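Side-chain contacts in A197 (Sulfolobus turreted icosahedral virus, PDB 2C0N), which probably acts as a viral glycosyltransferase and adopts the GT-A fold, built round a central mixed beta-sheet: residues Phe6-Gly11 and Asn35-Gln40; Pro16-Leu21 and Asp191-Ile196; Tyr82-Gly87 and Val152-Thr157; Lys92-Tyr97 and Leu178-Asp183. All coordinates share one frame; numbering follows the deposited sequence.

Interaction 1: Phe6-Gly11 and Asn35-Gln40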
loop_
_atom_site.group_PDB
_atom_site.type_symbol
_atom_site.label_atom_id
_atom_site.label_comp_id
_atom_site.label_asym_id
_atom_site.label_seq_id
_atom_site.Cartn_x
_atom_site.Cartn_y
_atom_site.Cartn_z
ATOM N N PHE A 6 0.107 -7.604 11.640
ATOM C CA PHE A 6 -1.295 -7.358 11.347
ATOM C C PHE A 6 -1.496 -5.868 11.462
ATOM O O PHE A 6 -1.206 -5.270 12.504
ATOM C CB PHE A 6 -2.196 -8.114 12.307
ATOM C CG PHE A 6 -2.265 -9.600 12.028
ATOM C CD1 PHE A 6 -1.290 -10.440 12.497
ATOM C CD2 PHE A 6 -3.277 -10.123 11.245
ATOM C CE1 PHE A 6 -1.322 -11.798 12.216
ATOM C CE2 PHE A 6 -3.327 -11.467 10.957
ATOM C CZ PHE A 6 -2.364 -12.301 11.435
ATOM N N ILE A 7 -1.973 -5.277 10.373
ATOM C CA ILE A 7 -2.092 -3.845 10.245
ATOM C C ILE A 7 -3.575 -3.474 10.086
ATOM O O ILE A 7 -4.116 -3.636 9.007
ATOM C CB ILE A 7 -1.255 -3.353 9.042
ATOM C CG1 ILE A 7 0.232 -3.708 9.240
ATOM C CG2 ILE A 7 -1.555 -1.829 8.807
ATOM C CD1 ILE A 7 1.102 -3.718 7.942
ATOM N N PRO A 8 -4.236 -2.977 11.157
ATOM C CA PRO A 8 -5.640 -2.541 11.062
ATOM C C PRO A 8 -5.704 -1.323 10.160
ATOM O O PRO A 8 -4.966 -0.371 10.399
ATOM C CB PRO A 8 -5.990 -2.155 12.506
ATOM C CG PRO A 8 -4.962 -2.707 13.335
ATOM C CD PRO A 8 -3.735 -2.888 12.530
ATOM N N SER A 9 -6.469 -1.380 9.093
ATOM C CA SER A 9 -6.594 -0.196 8.235
ATOM C C SER A 9 -8.011 0.288 8.099
ATOM O O SER A 9 -8.948 -0.399 8.517
ATOM C CB SER A 9 -6.005 -0.495 6.863
ATOM O OG SER A 9 -6.974 -1.069 6.062
HETATM N N MSE A 10 -8.152 1.447 7.454
HETATM C CA MSE A 10 -9.448 1.974 7.000
HETATM C C MSE A 10 -9.642 1.809 5.493
HETATM O O MSE A 10 -10.545 2.399 4.902
HETATM C CB MSE A 10 -9.619 3.427 7.441
HETATM C CG MSE A 10 -9.311 3.596 8.912
HETATM SE SE MSE A 10 -10.875 3.077 9.872
HETATM C CE MSE A 10 -11.805 4.721 9.757
ATOM N N GLY A 11 -8.819 0.929 4.884
ATOM C CA GLY A 11 -8.933 0.581 3.476
ATOM C C GLY A 11 -7.814 1.119 2.588
ATOM O O GLY A 11 -7.791 0.855 1.381
ATOM N N ASN A 35 -16.385 -2.885 11.658
ATOM C CA ASN A 35 -17.136 -2.054 12.581
ATOM C C ASN A 35 -16.255 -1.231 13.529
ATOM O O ASN A 35 -16.546 -0.085 13.852
ATOM C CB ASN A 35 -18.101 -2.946 13.397
ATOM C CG ASN A 35 -18.463 -4.260 12.657
ATOM O OD1 ASN A 35 -17.580 -5.015 12.194
ATOM N ND2 ASN A 35 -19.764 -4.518 12.527
ATOM N N HIS A 36 -15.177 -1.837 13.991
ATOM C CA HIS A 36 -14.361 -1.220 15.006
ATOM C C HIS A 36 -13.017 -1.908 14.996
ATOM O O HIS A 36 -12.921 -3.077 14.607
ATOM C CB HIS A 36 -15.040 -1.367 16.367
ATOM C CG HIS A 36 -14.277 -0.755 17.499
ATOM N ND1 HIS A 36 -14.606 0.462 18.061
ATOM C CD2 HIS A 36 -13.225 -1.214 18.201
ATOM C CE1 HIS A 36 -13.760 0.736 19.038
ATOM N NE2 HIS A 36 -12.896 -0.262 19.130
ATOM N N VAL A 37 -11.983 -1.207 15.434
ATOM C CA VAL A 37 -10.623 -1.796 15.449
ATOM C C VAL A 37 -10.543 -3.072 16.298
ATOM O O VAL A 37 -9.795 -3.993 15.999
ATOM C CB VAL A 37 -9.544 -0.753 15.852
ATOM C CG1 VAL A 37 -9.733 -0.260 17.250
ATOM C CG2 VAL A 37 -8.156 -1.315 15.668
ATOM N N ALA A 38 -11.333 -3.144 17.356
ATOM C CA ALA A 38 -11.338 -4.340 18.195
ATOM C C ALA A 38 -11.765 -5.573 17.404
ATOM O O ALA A 38 -11.254 -6.676 17.623
ATOM C CB ALA A 38 -12.208 -4.163 19.447
ATOM N N VAL A 39 -12.690 -5.393 16.468
ATOM C CA VAL A 39 -13.117 -6.503 15.633
ATOM C C VAL A 39 -11.979 -6.909 14.715
ATOM O O VAL A 39 -11.726 -8.094 14.502
ATOM C CB VAL A 39 -14.342 -6.124 14.776
ATOM C CG1 VAL A 39 -14.721 -7.280 13.855
ATOM C CG2 VAL A 39 -15.532 -5.693 15.658
ATOM N N GLN A 40 -11.262 -5.939 14.165
ATOM C CA GLN A 40 -10.080 -6.276 13.341
ATOM C C GLN A 40 -9.019 -7.004 14.149
ATOM O O GLN A 40 -8.396 -7.950 13.662
ATOM C CB GLN A 40 -9.468 -5.014 12.726
ATOM C CG GLN A 40 -10.382 -4.263 11.792
ATOM C CD GLN A 40 -9.789 -2.943 11.365
ATOM O OE1 GLN A 40 -9.560 -2.071 12.184
ATOM N NE2 GLN A 40 -9.553 -2.790 10.074
HETATM O O HOH W 1 -9.215 0.510 11.841
#
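The side-chain amide of Q40, in the first turn of helix 37-50, binds a backbone carbonyl just past a strand: NE2 donates to S9 O over 2.9 Å at an N-H...O angle of 157°. The contact lies in the N-terminal alpha/beta part of the GT-A fold, where strand 3-8 runs parallel to strand 28-31 and helix 37-50 follows the latter. The bond uses a lone pair of S9 O in the carbonyl plane, and that oxygen lies only 10° out of the Q40 amide plane. Beyond CG the Q40 chain is extended (chi2 173°), which carries the amide across to the loop after the strand. NE2 also bonds to S32 O, so two carbonyls hold the amide's rotation. At its other end OE1 accepts from a water 2.6 Å away and lies 3.6 Å from P8 CB.

P8 adds an apolar flank, its ring crossing V37 at a slant. S9 CB points away from the helix; OG accepts from G11 N at 3.0 Å in an ST turn and is also bonded to L31 O. The methyl that meets the proline is V37 CG2, anti to the backbone N of its residue and 3.9 Å from P8 CB.

Interaction 2: Pro16-Leu21 and Asp191-Ile196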
loop_
_atom_site.group_PDB
_atom_site.type_symbol
_atom_site.label_atom_id
_atom_site.label_comp_id
_atom_site.label_asym_id
_atom_site.label_seq_id
_atom_site.Cartn_x
_atom_site.Cartn_y
_atom_site.Cartn_z
ATOM N N PRO A 16 4.603 5.954 3.237
ATOM C CA PRO A 16 5.717 5.644 4.166
ATOM C C PRO A 16 5.628 4.255 4.804
ATOM O O PRO A 16 6.670 3.632 5.021
ATOM C CB PRO A 16 5.626 6.781 5.190
ATOM C CG PRO A 16 4.935 7.891 4.418
ATOM C CD PRO A 16 3.961 7.245 3.559
ATOM N N LEU A 17 4.428 3.751 5.092
ATOM C CA LEU A 17 4.284 2.376 5.592
ATOM C C LEU A 17 4.536 1.323 4.501
ATOM O O LEU A 17 5.227 0.354 4.748
ATOM C CB LEU A 17 2.947 2.164 6.338
ATOM C CG LEU A 17 2.726 0.752 6.900
ATOM C CD1 LEU A 17 3.693 0.478 7.918
ATOM C CD2 LEU A 17 1.350 0.666 7.443
ATOM N N ILE A 18 4.079 1.559 3.267
ATOM C CA ILE A 18 4.402 0.685 2.153
ATOM C C ILE A 18 5.893 0.544 2.015
ATOM O O ILE A 18 6.413 -0.576 1.822
ATOM C CB ILE A 18 3.784 1.182 0.873
ATOM C CG1 ILE A 18 2.278 1.168 1.022
ATOM C CG2 ILE A 18 4.163 0.287 -0.340
ATOM C CD1 ILE A 18 1.607 1.768 -0.147
ATOM N N ASP A 19 6.605 1.663 2.123
ATOM C CA ASP A 19 8.075 1.633 1.996
ATOM C C ASP A 19 8.741 0.790 3.069
ATOM O O ASP A 19 9.645 -0.013 2.772
ATOM C CB ASP A 19 8.630 3.053 1.995
ATOM C CG ASP A 19 9.949 3.154 1.286
ATOM O OD1 ASP A 19 10.169 2.445 0.260
ATOM O OD2 ASP A 19 10.779 3.927 1.783
ATOM N N PHE A 20 8.286 0.945 4.309
ATOM C CA PHE A 20 8.765 0.124 5.397
ATOM C C PHE A 20 8.506 -1.363 5.096
ATOM O O PHE A 20 9.394 -2.212 5.297
ATOM C CB PHE A 20 8.050 0.507 6.707
ATOM C CG PHE A 20 8.190 -0.518 7.779
ATOM C CD1 PHE A 20 9.370 -0.616 8.489
ATOM C CD2 PHE A 20 7.192 -1.415 8.027
ATOM C CE1 PHE A 20 9.507 -1.566 9.525
ATOM C CE2 PHE A 20 7.321 -2.328 9.029
ATOM C CZ PHE A 20 8.478 -2.419 9.757
ATOM N N LEU A 21 7.289 -1.677 4.648
ATOM C CA LEU A 21 6.910 -3.075 4.330
ATOM C C LEU A 21 7.784 -3.719 3.255
ATOM O O LEU A 21 8.226 -4.893 3.418
ATOM C CB LEU A 21 5.429 -3.185 3.984
ATOM C CG LEU A 21 4.451 -2.822 5.098
ATOM C CD1 LEU A 21 3.036 -2.908 4.540
ATOM C CD2 LEU A 21 4.607 -3.767 6.307
ATOM N N ASP A 191 8.826 11.030 -0.153
ATOM C CA ASP A 191 9.502 10.268 -1.188
ATOM C C ASP A 191 8.551 9.328 -1.911
ATOM O O ASP A 191 7.533 8.883 -1.359
ATOM C CB ASP A 191 10.611 9.429 -0.572
ATOM C CG ASP A 191 11.824 10.240 -0.183
ATOM O OD1 ASP A 191 11.870 11.470 -0.450
ATOM O OD2 ASP A 191 12.762 9.632 0.395
ATOM N N HIS A 192 8.917 8.996 -3.144
ATOM C CA HIS A 192 8.241 7.924 -3.902
ATOM C C HIS A 192 8.651 6.612 -3.305
ATOM O O HIS A 192 9.655 6.525 -2.581
ATOM C CB HIS A 192 8.662 7.992 -5.376
ATOM C CG HIS A 192 8.591 9.365 -5.960
ATOM N ND1 HIS A 192 7.451 10.149 -5.905
ATOM C CD2 HIS A 192 9.540 10.119 -6.554
ATOM C CE1 HIS A 192 7.705 11.315 -6.474
ATOM N NE2 HIS A 192 8.963 11.321 -6.885
ATOM N N VAL A 193 7.884 5.578 -3.598
ATOM C CA VAL A 193 8.115 4.248 -3.049
ATOM C C VAL A 193 8.268 3.276 -4.195
ATOM O O VAL A 193 7.388 3.179 -5.025
ATOM C CB VAL A 193 6.974 3.818 -2.145
ATOM C CG1 VAL A 193 7.233 2.431 -1.583
ATOM C CG2 VAL A 193 6.826 4.860 -1.024
ATOM N N ALA A 194 9.376 2.553 -4.206
ATOM C CA ALA A 194 9.736 1.680 -5.308
ATOM C C ALA A 194 9.880 0.246 -4.837
ATOM O O ALA A 194 10.358 -0.034 -3.746
ATOM C CB ALA A 194 11.030 2.114 -5.956
ATOM N N ARG A 195 9.427 -0.648 -5.690
ATOM C CA ARG A 195 9.715 -2.073 -5.552
ATOM C C ARG A 195 10.195 -2.495 -6.950
ATOM O O ARG A 195 9.417 -2.676 -7.887
ATOM C CB ARG A 195 8.459 -2.775 -5.070
ATOM C CG ARG A 195 8.634 -4.211 -4.629
ATOM C CD ARG A 195 8.210 -5.136 -5.700
ATOM N NE ARG A 195 8.496 -6.520 -5.354
ATOM C CZ ARG A 195 8.342 -7.547 -6.177
ATOM N NH1 ARG A 195 7.900 -7.371 -7.414
ATOM N NH2 ARG A 195 8.651 -8.764 -5.760
ATOM N N ILE A 196 11.506 -2.574 -7.082
ATOM C CA ILE A 196 12.127 -2.786 -8.383
ATOM C C ILE A 196 13.171 -3.845 -8.159
ATOM O O ILE A 196 14.011 -3.701 -7.280
ATOM C CB ILE A 196 12.772 -1.495 -8.984
ATOM C CG1 ILE A 196 13.706 -0.818 -7.977
ATOM C CG2 ILE A 196 11.705 -0.524 -9.483
ATOM C CD1 ILE A 196 15.150 -1.005 -8.253
HETATM O O HOH W 2 11.449 3.138 -2.160
HETATM O O HOH W 3 10.732 0.266 -1.012
HETATM O O HOH W 4 11.138 5.640 -0.518
#
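Helix 15-23 and the C-terminal strand 193-195 come closest at D19 and V193, whose CA atoms are 5.7 Å apart, and direct contact is confined to one side chain of the strand and two of the helix. V193 points at the helix, with CG1 anti to its backbone N (chi1 180°). V193 CG1 lies 3.5 Å from D19 OD1 and 3.9 Å from I18 CG2, while V193 CG2 rests 4.0 Å from D19 CB. The I18 and V193 side chains cross at about a right angle.

The polar link is made through water. D19 OD1 accepts from two waters, one taking the N-H of A194 and the other donating to A194 O. A third water donates to D19 OD2, at 2.9 Å, and to H192 O. Three waters thus tie one carboxylate to three backbone groups of H192 and A194, and OD2 also forms a salt bridge with K23.

The strand is an interface element: V193, A194 and R195 pair antiparallel with a strand of the second subunit, so that the sheet there continues across the interface. I18 also packs on V13 of that subunit, and helix 15-23 buries its L17 and F20 against strands 56-60 and 64-66.

Interaction 3: Tyr82-Gly87 and Val152-Thr157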
loop_
_atom_site.group_PDB
_atom_site.type_symbol
_atom_site.label_atom_id
_atom_site.label_comp_id
_atom_site.label_asym_id
_atom_site.label_seq_id
_atom_site.Cartn_x
_atom_site.Cartn_y
_atom_site.Cartn_z
ATOM N N TYR A 82 9.074 -12.540 28.819
ATOM C CA TYR A 82 8.018 -11.571 28.531
ATOM C C TYR A 82 6.984 -12.116 27.548
ATOM O O TYR A 82 7.299 -12.925 26.668
ATOM C CB TYR A 82 8.618 -10.239 28.079
ATOM C CG TYR A 82 9.297 -9.572 29.218
ATOM C CD1 TYR A 82 8.565 -8.859 30.164
ATOM C CD2 TYR A 82 10.657 -9.694 29.397
ATOM C CE1 TYR A 82 9.186 -8.263 31.253
ATOM C CE2 TYR A 82 11.300 -9.096 30.474
ATOM C CZ TYR A 82 10.553 -8.382 31.404
ATOM O OH TYR A 82 11.187 -7.829 32.480
ATOM N N ASP A 83 5.743 -11.646 27.695
ATOM C CA ASP A 83 4.681 -12.006 26.768
ATOM C C ASP A 83 4.490 -11.000 25.643
ATOM O O ASP A 83 4.042 -11.344 24.537
ATOM C CB ASP A 83 3.366 -12.186 27.547
ATOM C CG ASP A 83 3.454 -13.214 28.624
ATOM O OD1 ASP A 83 3.839 -14.338 28.284
ATOM O OD2 ASP A 83 3.139 -12.912 29.813
ATOM N N VAL A 84 4.757 -9.741 25.928
ATOM C CA VAL A 84 4.452 -8.654 24.996
ATOM C C VAL A 84 5.616 -7.688 25.055
ATOM O O VAL A 84 6.113 -7.372 26.150
ATOM C CB VAL A 84 3.191 -7.907 25.415
ATOM C CG1 VAL A 84 2.967 -6.648 24.562
ATOM C CG2 VAL A 84 1.985 -8.844 25.370
ATOM N N VAL A 85 6.064 -7.264 23.887
ATOM C CA VAL A 85 7.130 -6.277 23.772
ATOM C C VAL A 85 6.558 -5.055 23.014
ATOM O O VAL A 85 6.005 -5.207 21.925
ATOM C CB VAL A 85 8.337 -6.867 23.061
ATOM C CG1 VAL A 85 9.390 -5.834 22.877
ATOM C CG2 VAL A 85 8.898 -8.048 23.869
ATOM N N CYS A 86 6.685 -3.878 23.626
ATOM C CA CYS A 86 6.049 -2.629 23.140
ATOM C C CYS A 86 7.093 -1.702 22.545
ATOM O O CYS A 86 8.162 -1.564 23.091
ATOM C CB CYS A 86 5.426 -1.871 24.285
ATOM S SG CYS A 86 4.248 -2.847 25.195
ATOM N N GLY A 87 6.740 -1.085 21.418
ATOM C CA GLY A 87 7.529 -0.021 20.834
ATOM C C GLY A 87 6.955 1.375 21.084
ATOM O O GLY A 87 5.773 1.577 21.476
ATOM N N VAL A 152 -6.406 -0.998 26.604
ATOM C CA VAL A 152 -6.432 -1.056 28.079
ATOM C C VAL A 152 -7.169 -2.308 28.539
ATOM O O VAL A 152 -6.746 -2.961 29.498
ATOM C CB VAL A 152 -7.036 0.215 28.715
ATOM C CG1 VAL A 152 -7.171 0.069 30.235
ATOM C CG2 VAL A 152 -6.146 1.394 28.385
ATOM N N TYR A 153 -8.238 -2.673 27.840
ATOM C CA TYR A 153 -8.930 -3.924 28.152
ATOM C C TYR A 153 -7.975 -5.113 28.074
ATOM O O TYR A 153 -7.901 -5.909 29.009
ATOM C CB TYR A 153 -10.106 -4.153 27.205
ATOM C CG TYR A 153 -10.751 -5.516 27.354
ATOM C CD1 TYR A 153 -10.247 -6.614 26.652
ATOM C CD2 TYR A 153 -11.842 -5.723 28.211
ATOM C CE1 TYR A 153 -10.806 -7.861 26.769
ATOM C CE2 TYR A 153 -12.422 -7.000 28.343
ATOM C CZ TYR A 153 -11.887 -8.057 27.605
ATOM O OH TYR A 153 -12.395 -9.324 27.687
ATOM N N PHE A 154 -7.267 -5.229 26.947
ATOM C CA PHE A 154 -6.377 -6.367 26.691
ATOM C C PHE A 154 -5.370 -6.548 27.836
ATOM O O PHE A 154 -5.231 -7.628 28.415
ATOM C CB PHE A 154 -5.613 -6.154 25.393
ATOM C CG PHE A 154 -4.602 -7.199 25.113
ATOM C CD1 PHE A 154 -3.262 -6.960 25.334
ATOM C CD2 PHE A 154 -4.992 -8.438 24.641
ATOM C CE1 PHE A 154 -2.333 -7.937 25.072
ATOM C CE2 PHE A 154 -4.071 -9.431 24.391
ATOM C CZ PHE A 154 -2.749 -9.190 24.604
ATOM N N PHE A 155 -4.691 -5.460 28.164
ATOM C CA PHE A 155 -3.707 -5.477 29.243
ATOM C C PHE A 155 -4.303 -5.635 30.637
ATOM O O PHE A 155 -3.741 -6.367 31.505
ATOM C CB PHE A 155 -2.833 -4.231 29.122
ATOM C CG PHE A 155 -1.931 -4.287 27.940
ATOM C CD1 PHE A 155 -0.838 -5.084 27.951
ATOM C CD2 PHE A 155 -2.198 -3.567 26.772
ATOM C CE1 PHE A 155 0.004 -5.158 26.847
ATOM C CE2 PHE A 155 -1.383 -3.661 25.669
ATOM C CZ PHE A 155 -0.291 -4.444 25.686
ATOM N N SER A 156 -5.430 -4.970 30.891
ATOM C CA SER A 156 -6.022 -5.033 32.237
ATOM C C SER A 156 -6.603 -6.412 32.508
ATOM O O SER A 156 -6.609 -6.893 33.653
ATOM C CB SER A 156 -7.119 -3.980 32.402
ATOM O OG SER A 156 -6.564 -2.685 32.291
ATOM N N THR A 157 -7.114 -7.037 31.452
ATOM C CA THR A 157 -7.813 -8.299 31.577
ATOM C C THR A 157 -6.859 -9.467 31.567
ATOM O O THR A 157 -6.985 -10.373 32.378
ATOM C CB THR A 157 -8.823 -8.487 30.429
ATOM O OG1 THR A 157 -9.739 -7.383 30.426
ATOM C CG2 THR A 157 -9.607 -9.789 30.598
#
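V84 sets both its methyls against the rims of two phenylalanine rings, without covering a face of either. CG1 lies near the plane of the F155 ring, 4.0 Å from CE1 and 4.1 Å from CZ. CG2 reaches the F154 ring more loosely, 4.4 Å from CE1 and again near the ring plane. The valine torsion accounts for this division: CG1 is anti to the backbone N (chi1 172°) while CG2 is anti to the carbonyl carbon, so the two methyls diverge toward neighbouring rings.

V84 and F155 approach from opposite directions, and the length of the phenyl ring spans much of the separation between strand and helix, whose nearest CA atoms, those of V84 and F155, are 9.7 Å apart. The two rings also meet each other. F154 CD1 stands 3.7 Å above the F155 plane, over its centre, while F155 CD2 lies at the F154 edge, an edge-to-face relation. The contact is thus wholly apolar, and all three of its residues are buried.

In the fold, this is helix 150-158 packing on the central sheet. Strand 84-88 lies between strand 120-124, antiparallel to it, and strand 162-173, parallel to it; F154 reaches I123 of the former and F155 reaches T162 of the latter. On the other side of the strand, V85 packs against helix 71-80.

Interaction 4: Lys92-Tyr97 and Leu178-Asp183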
loop_
_atom_site.group_PDB
_atom_site.type_symbol
_atom_site.label_atom_id
_atom_site.label_comp_id
_atom_site.label_asym_id
_atom_site.label_seq_id
_atom_site.Cartn_x
_atom_site.Cartn_y
_atom_site.Cartn_z
ATOM N N LYS A 92 -1.004 10.798 18.865
ATOM C CA LYS A 92 -1.668 11.900 18.157
ATOM C C LYS A 92 -2.705 12.592 19.029
ATOM O O LYS A 92 -3.221 13.655 18.659
ATOM C CB LYS A 92 -2.319 11.421 16.840
ATOM C CG LYS A 92 -1.345 11.380 15.662
ATOM C CD LYS A 92 -1.963 11.108 14.334
ATOM C CE LYS A 92 -2.509 9.757 14.167
ATOM N NZ LYS A 92 -2.946 9.540 12.766
ATOM N N THR A 93 -3.034 11.976 20.166
ATOM C CA THR A 93 -3.786 12.625 21.231
ATOM C C THR A 93 -2.947 13.667 21.986
ATOM O O THR A 93 -3.475 14.421 22.810
ATOM C CB THR A 93 -4.306 11.603 22.252
ATOM O OG1 THR A 93 -3.202 10.911 22.868
ATOM C CG2 THR A 93 -5.287 10.638 21.588
ATOM N N LEU A 94 -1.641 13.651 21.719
ATOM C CA LEU A 94 -0.643 14.508 22.339
ATOM C C LEU A 94 -0.475 14.274 23.838
ATOM O O LEU A 94 0.033 15.144 24.547
ATOM C CB LEU A 94 -0.933 15.974 22.056
ATOM C CG LEU A 94 -1.194 16.264 20.573
ATOM C CD1 LEU A 94 -1.484 17.733 20.383
ATOM C CD2 LEU A 94 -0.026 15.861 19.726
ATOM N N ARG A 95 -0.896 13.103 24.293
ATOM C CA ARG A 95 -0.959 12.832 25.730
ATOM C C ARG A 95 0.362 12.235 26.250
ATOM O O ARG A 95 0.618 12.212 27.454
ATOM C CB ARG A 95 -2.155 11.922 26.036
ATOM C CG ARG A 95 -3.515 12.598 25.859
ATOM C CD ARG A 95 -4.661 11.746 26.379
ATOM N NE ARG A 95 -6.023 12.295 26.155
ATOM C CZ ARG A 95 -7.063 12.083 26.974
ATOM N NH1 ARG A 95 -6.914 11.375 28.090
ATOM N NH2 ARG A 95 -8.266 12.615 26.716
ATOM N N GLY A 96 1.210 11.789 25.334
ATOM C CA GLY A 96 2.506 11.205 25.678
ATOM C C GLY A 96 2.839 10.116 24.667
ATOM O O GLY A 96 2.323 10.122 23.535
ATOM N N TYR A 97 3.724 9.208 25.073
ATOM C CA TYR A 97 4.113 8.048 24.285
ATOM C C TYR A 97 3.152 6.910 24.415
ATOM O O TYR A 97 2.349 6.870 25.327
ATOM C CB TYR A 97 5.490 7.573 24.683
ATOM C CG TYR A 97 6.562 8.518 24.245
ATOM C CD1 TYR A 97 7.065 9.488 25.115
ATOM C CD2 TYR A 97 7.089 8.442 22.974
ATOM C CE1 TYR A 97 8.072 10.360 24.709
ATOM C CE2 TYR A 97 8.080 9.309 22.553
ATOM C CZ TYR A 97 8.568 10.269 23.409
ATOM O OH TYR A 97 9.574 11.125 22.991
ATOM N N LEU A 178 3.199 14.039 6.849
ATOM C CA LEU A 178 3.633 14.652 8.091
ATOM C C LEU A 178 3.430 13.707 9.258
ATOM O O LEU A 178 2.355 13.127 9.421
ATOM C CB LEU A 178 2.849 15.921 8.329
ATOM C CG LEU A 178 3.254 17.139 7.517
ATOM C CD1 LEU A 178 2.201 18.228 7.591
ATOM C CD2 LEU A 178 4.635 17.723 8.006
ATOM N N ALA A 179 4.467 13.587 10.071
ATOM C CA ALA A 179 4.451 12.698 11.217
ATOM C C ALA A 179 5.083 13.298 12.456
ATOM O O ALA A 179 5.968 14.176 12.415
ATOM C CB ALA A 179 5.172 11.431 10.880
ATOM N N LEU A 180 4.611 12.787 13.579
ATOM C CA LEU A 180 5.260 13.014 14.870
ATOM C C LEU A 180 6.379 12.037 15.021
ATOM O O LEU A 180 6.174 10.840 14.960
ATOM C CB LEU A 180 4.274 12.801 16.015
ATOM C CG LEU A 180 3.249 13.894 16.242
ATOM C CD1 LEU A 180 2.316 13.419 17.345
ATOM C CD2 LEU A 180 3.963 15.197 16.569
ATOM N N SER A 181 7.584 12.546 15.227
ATOM C CA SER A 181 8.739 11.708 15.384
ATOM C C SER A 181 8.885 11.304 16.848
ATOM O O SER A 181 8.279 11.905 17.740
ATOM C CB SER A 181 9.997 12.465 14.957
ATOM O OG SER A 181 10.296 13.422 15.931
ATOM N N PRO A 182 9.649 10.252 17.111
ATOM C CA PRO A 182 9.845 9.910 18.531
ATOM C C PRO A 182 10.550 10.974 19.395
ATOM O O PRO A 182 10.489 10.891 20.616
ATOM C CB PRO A 182 10.674 8.609 18.490
ATOM C CG PRO A 182 10.718 8.169 17.114
ATOM C CD PRO A 182 10.248 9.263 16.200
ATOM N N ASP A 183 11.205 11.953 18.777
ATOM C CA ASP A 183 11.832 13.080 19.502
ATOM C C ASP A 183 10.866 14.245 19.660
ATOM O O ASP A 183 11.310 15.356 19.926
ATOM C CB ASP A 183 13.027 13.659 18.763
ATOM C CG ASP A 183 14.196 12.737 18.671
ATOM O OD1 ASP A 183 14.533 12.080 19.669
ATOM O OD2 ASP A 183 14.823 12.725 17.576
#
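With CG anti to the carbonyl carbon (chi1 -71°), Y97 extends its phenol to the turn that follows strand 178-180. Its hydroxyl donates to P182 O, with OH and O 2.6 Å apart. The C=O...donor angle is 160° and the hydroxyl oxygen is tilted 20° from the carbonyl plane. P182 O itself lies in the plane of the Y97 ring, at its edge, 3.5 Å from CE2, so the carbonyl faces the rim of the phenol. Another ring, that of Y90, meets Y97 edge to face.

The second part of the contact is apolar. L180 points toward the 92-97 loop and places CD1 4.1 Å from L94 CD2 and 4.3 Å from K92 CA. The two leucine side chains cross at about a right angle. K92 contributes its backbone here and sends its amine to D63 OD2 in a salt bridge, with a further hydrogen bond to F173 O.

Together the two patches join the loop between strands 84-88 and 99-100 to an outer part of the main sheet. There strand 178-180 runs antiparallel to both 162-173 and 186-188, while P182 also packs on K169 of the longer strand.

Interactions 1 and 2 are the pair that touch: I7 CD1 meets L21 CD2 at 3.9 Å and I7 CG2 meets L17 CD2 at 4.1 Å, so I7 of strand 3-8 packs on helix 15-23, while P8 of the same strand meets helix 37-50, although the contact centres are 22 Å apart. Both also reach the second subunit. Interactions 1, 3 and 4 share the large mixed sheet without touching; nearest atoms are about 8 Å apart between 1 and 3 and about 7 Å between 3 and 4. Interactions 3 and 4 alternate along the chain, each nested within the loop closed by interaction 2. The nickel ion is bound by H198 and H200 of the C-terminal histidine run, probably a purification tag, and so does not mark the active site.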